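Long-range contact in membrane-fusion protein (Streptococcus pneumoniae, PDB 5XU0), which probably serves as the membrane-fusion component of a MacAB-like efflux pump, assembling as a hexameric channel that carries substrates away from the membrane transporter: residues F19-L30 against Q41-S49. The protein carries 2 engineered substitutions. Numbering follows the deposited sequence.
Sequences FDASKGDLDEIL and QALVKYSSS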
loop_
_atom_site.group_PDB
_atom_site.type_symbol
_atom_site.label_atom_id
_atom_site.label_comp_id
_atom_site.label_asym_id
_atom_site.label_seq_id
_atom_site.Cartn_x
_atom_site.Cartn_y
_atom_site.Cartn_z
ATOM N N PHE B 19 -12.284 1.082 10.659
ATOM C CA PHE B 19 -12.139 2.442 10.163
ATOM C C PHE B 19 -12.149 2.462 8.637
ATOM O O PHE B 19 -11.674 1.534 7.976
ATOM C CB PHE B 19 -10.844 3.060 10.692
ATOM C CG PHE B 19 -10.656 4.497 10.305
ATOM C CD1 PHE B 19 -11.262 5.508 11.031
ATOM C CD2 PHE B 19 -9.874 4.838 9.214
ATOM C CE1 PHE B 19 -11.092 6.832 10.677
ATOM C CE2 PHE B 19 -9.700 6.160 8.854
ATOM C CZ PHE B 19 -10.310 7.159 9.588
ATOM N N ASP B 20 -12.705 3.535 8.079
ATOM C CA ASP B 20 -12.783 3.712 6.629
ATOM C C ASP B 20 -12.381 5.143 6.302
ATOM O O ASP B 20 -13.148 6.078 6.551
ATOM C CB ASP B 20 -14.186 3.404 6.108
ATOM C CG ASP B 20 -14.237 3.282 4.595
ATOM O OD1 ASP B 20 -13.259 3.680 3.924
ATOM O OD2 ASP B 20 -15.263 2.796 4.076
ATOM N N ALA B 21 -11.178 5.308 5.743
ATOM C CA ALA B 21 -10.696 6.634 5.369
ATOM C C ALA B 21 -11.542 7.256 4.266
ATOM O O ALA B 21 -11.716 8.480 4.235
ATOM C CB ALA B 21 -9.239 6.549 4.924
ATOM N N SER B 22 -12.073 6.436 3.356
ATOM C CA SER B 22 -12.900 6.939 2.266
ATOM C C SER B 22 -14.205 7.554 2.752
ATOM O O SER B 22 -14.915 8.170 1.950
ATOM C CB SER B 22 -13.192 5.815 1.272
ATOM O OG SER B 22 -14.293 5.031 1.697
ATOM N N LYS B 23 -14.543 7.396 4.030
ATOM C CA LYS B 23 -15.678 8.090 4.617
ATOM C C LYS B 23 -15.278 9.394 5.293
ATOM O O LYS B 23 -16.159 10.166 5.681
ATOM C CB LYS B 23 -16.397 7.178 5.619
ATOM C CG LYS B 23 -16.954 5.907 4.986
ATOM C CD LYS B 23 -18.108 5.321 5.785
ATOM C CE LYS B 23 -18.745 4.152 5.041
ATOM N NZ LYS B 23 -20.175 3.945 5.411
ATOM N N GLY B 24 -13.981 9.659 5.438
ATOM C CA GLY B 24 -13.534 10.958 5.904
ATOM C C GLY B 24 -12.840 10.965 7.250
ATOM O O GLY B 24 -11.723 10.454 7.387
ATOM N N ASP B 25 -13.490 11.563 8.248
ATOM C CA ASP B 25 -12.936 11.715 9.586
ATOM C C ASP B 25 -13.969 11.291 10.620
ATOM O O ASP B 25 -15.176 11.423 10.403
ATOM C CB ASP B 25 -12.505 13.164 9.852
ATOM C CG ASP B 25 -11.283 13.566 9.052
ATOM O OD1 ASP B 25 -10.472 12.678 8.712
ATOM O OD2 ASP B 25 -11.134 14.772 8.760
ATOM N N LEU B 26 -13.483 10.792 11.754
ATOM C CA LEU B 26 -14.349 10.328 12.830
ATOM C C LEU B 26 -14.671 11.469 13.787
ATOM O O LEU B 26 -13.789 12.244 14.168
ATOM C CB LEU B 26 -13.688 9.179 13.596
ATOM C CG LEU B 26 -14.220 8.825 14.991
ATOM C CD1 LEU B 26 -15.700 8.457 14.965
ATOM C CD2 LEU B 26 -13.393 7.716 15.622
ATOM N N ASP B 27 -15.945 11.565 14.172
ATOM C CA ASP B 27 -16.362 12.516 15.194
ATOM C C ASP B 27 -16.492 11.816 16.540
ATOM O O ASP B 27 -15.644 11.989 17.423
ATOM C CB ASP B 27 -17.687 13.179 14.811
ATOM C CG ASP B 27 -18.077 14.289 15.766
ATOM O OD1 ASP B 27 -19.248 14.722 15.737
ATOM O OD2 ASP B 27 -17.210 14.730 16.550
ATOM N N GLU B 28 -17.555 11.028 16.703
ATOM C CA GLU B 28 -17.781 10.245 17.910
ATOM C C GLU B 28 -18.137 8.810 17.542
ATOM O O GLU B 28 -18.548 8.516 16.416
ATOM C CB GLU B 28 -18.911 10.831 18.769
ATOM C CG GLU B 28 -18.818 12.316 19.050
ATOM C CD GLU B 28 -20.073 12.836 19.719
ATOM O OE1 GLU B 28 -20.751 12.032 20.395
ATOM O OE2 GLU B 28 -20.392 14.036 19.564
ATOM N N ILE B 29 -17.999 7.919 18.526
ATOM C CA ILE B 29 -18.407 6.527 18.374
ATOM C C ILE B 29 -19.676 6.193 19.168
ATOM O O ILE B 29 -20.278 5.139 18.936
ATOM C CB ILE B 29 -17.237 5.578 18.734
ATOM C CG1 ILE B 29 -15.976 5.964 17.963
ATOM C CG2 ILE B 29 -17.568 4.127 18.497
ATOM C CD1 ILE B 29 -14.877 4.939 18.060
ATOM N N LEU B 30 -20.112 7.070 20.070
ATOM C CA LEU B 30 -21.464 7.074 20.632
ATOM C C LEU B 30 -21.923 5.730 21.210
ATOM O O LEU B 30 -23.122 5.549 21.453
ATOM C CB LEU B 30 -22.479 7.595 19.591
ATOM C CG LEU B 30 -22.762 6.933 18.231
ATOM C CD1 LEU B 30 -23.568 5.659 18.369
ATOM C CD2 LEU B 30 -23.449 7.916 17.295
ATOM N N GLN B 41 -29.519 0.550 15.074
ATOM C CA GLN B 41 -28.934 1.618 15.874
ATOM C C GLN B 41 -27.577 2.031 15.318
ATOM O O GLN B 41 -26.774 1.191 14.905
ATOM C CB GLN B 41 -28.784 1.179 17.332
ATOM C CG GLN B 41 -28.101 2.223 18.210
ATOM C CD GLN B 41 -27.992 1.810 19.661
ATOM O OE1 GLN B 41 -28.570 0.808 20.080
ATOM N NE2 GLN B 41 -27.249 2.588 20.443
ATOM N N ALA B 42 -27.326 3.337 15.303
ATOM C CA ALA B 42 -26.025 3.847 14.898
ATOM C C ALA B 42 -24.963 3.466 15.923
ATOM O O ALA B 42 -25.241 3.348 17.118
ATOM C CB ALA B 42 -26.078 5.366 14.732
ATOM N N LEU B 43 -23.730 3.257 15.442
ATOM C CA LEU B 43 -22.605 2.970 16.328
ATOM C C LEU B 43 -21.349 3.770 16.032
ATOM O O LEU B 43 -20.422 3.721 16.841
ATOM C CB LEU B 43 -22.220 1.482 16.299
ATOM C CG LEU B 43 -23.285 0.403 16.404
ATOM C CD1 LEU B 43 -23.738 0.093 15.016
ATOM C CD2 LEU B 43 -22.730 -0.829 17.092
ATOM N N VAL B 44 -21.260 4.453 14.895
ATOM C CA VAL B 44 -20.195 5.424 14.654
ATOM C C VAL B 44 -20.770 6.526 13.779
ATOM O O VAL B 44 -21.586 6.265 12.889
ATOM C CB VAL B 44 -18.935 4.812 13.986
ATOM C CG1 VAL B 44 -18.120 3.948 14.948
ATOM C CG2 VAL B 44 -19.306 4.024 12.770
ATOM N N LYS B 45 -20.341 7.758 14.033
ATOM C CA LYS B 45 -20.714 8.904 13.216
ATOM C C LYS B 45 -19.443 9.595 12.750
ATOM O O LYS B 45 -18.670 10.101 13.573
ATOM C CB LYS B 45 -21.608 9.877 13.989
ATOM C CG LYS B 45 -21.602 11.304 13.442
ATOM C CD LYS B 45 -22.784 11.557 12.516
ATOM C CE LYS B 45 -22.745 12.967 11.950
ATOM N NZ LYS B 45 -22.298 13.955 12.972
ATOM N N TYR B 46 -19.216 9.591 11.441
ATOM C CA TYR B 46 -18.179 10.419 10.856
ATOM C C TYR B 46 -18.683 11.856 10.716
ATOM O O TYR B 46 -19.887 12.123 10.743
ATOM C CB TYR B 46 -17.753 9.876 9.490
ATOM C CG TYR B 46 -17.094 8.509 9.501
ATOM C CD1 TYR B 46 -15.711 8.382 9.573
ATOM C CD2 TYR B 46 -17.852 7.349 9.406
ATOM C CE1 TYR B 46 -15.103 7.135 9.569
ATOM C CE2 TYR B 46 -17.254 6.099 9.401
ATOM C CZ TYR B 46 -15.880 5.998 9.482
ATOM O OH TYR B 46 -15.283 4.757 9.477
ATOM N N SER B 47 -17.745 12.791 10.566
ATOM C CA SER B 47 -18.101 14.201 10.442
ATOM C C SER B 47 -18.756 14.458 9.092
ATOM O O SER B 47 -18.108 14.335 8.048
ATOM C CB SER B 47 -16.866 15.081 10.610
ATOM O OG SER B 47 -17.101 16.377 10.085
ATOM N N SER B 48 -20.030 14.850 9.115
ATOM C CA SER B 48 -20.860 14.932 7.920
ATOM C C SER B 48 -20.806 16.299 7.230
ATOM O O SER B 48 -21.720 16.626 6.465
ATOM C CB SER B 48 -22.306 14.586 8.274
ATOM O OG SER B 48 -22.687 15.200 9.496
ATOM N N SER B 49 -19.757 17.089 7.464
ATOM C CA SER B 49 -19.673 18.438 6.912
ATOM C C SER B 49 -19.650 18.444 5.386
ATOM O O SER B 49 -20.572 18.967 4.745
ATOM C CB SER B 49 -18.432 19.155 7.449
ATOM O OG SER B 49 -18.567 19.448 8.828
#
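Lys45 O is gripped by two successive backbone amides, Asp27 N at 3.2 Å and, more weakly, Glu28 N at 3.4 Å. The Asp27 amide comes in the plane of the carbonyl, and Lys45 N answers with a nearly straight bond (171°) to Glu28 O. Two residues thus face one, a classic beta bulge, which shifts the register between the Leu26–Tyr46 and Glu28–Lys45 pairs. Ser47 N continues the pairing past the strands with a bond to Asp25 O at 2.9 Å. That same oxygen lies at the edge of the Tyr46 ring, in its plane. Tyr46 CG stands anti to its carbonyl carbon (chi1 -65°), which carries the ring to the 3-10 turn 21-23. There Lys23 CB sits over the ring centre in a CH-pi contact, 3.9 Å from the centroid and 4° off the normal. The lysine chain runs on across the ring at about a right angle, passing CD by Tyr46 CE2, and its NZ reaches Ala139 O. At the far end Tyr46 OH accepts a weak bond from Asp20 N, while Phe19 CE1 comes to the ring edge near Tyr46 CE1, the two side chains set at a slant. Toward the other end Ile29 CG2 lies alongside Val44 CG1 at 3.6 Å. Asp27 and Lys45 run side by side, but Asp27 OD1 and Lys45 NZ are 4.2 Å apart, too far for a salt bridge. Ser22 OG is hydrogen-bonded to Lys159 NZ of the second subunit. Strand 42-46 leads into helix 49-77 and also pairs with strand 141-143: a bulged antiparallel sheet at the end of the barrel-sandwich hybrid (lipoyl-like) domain from which the helical hairpin springs.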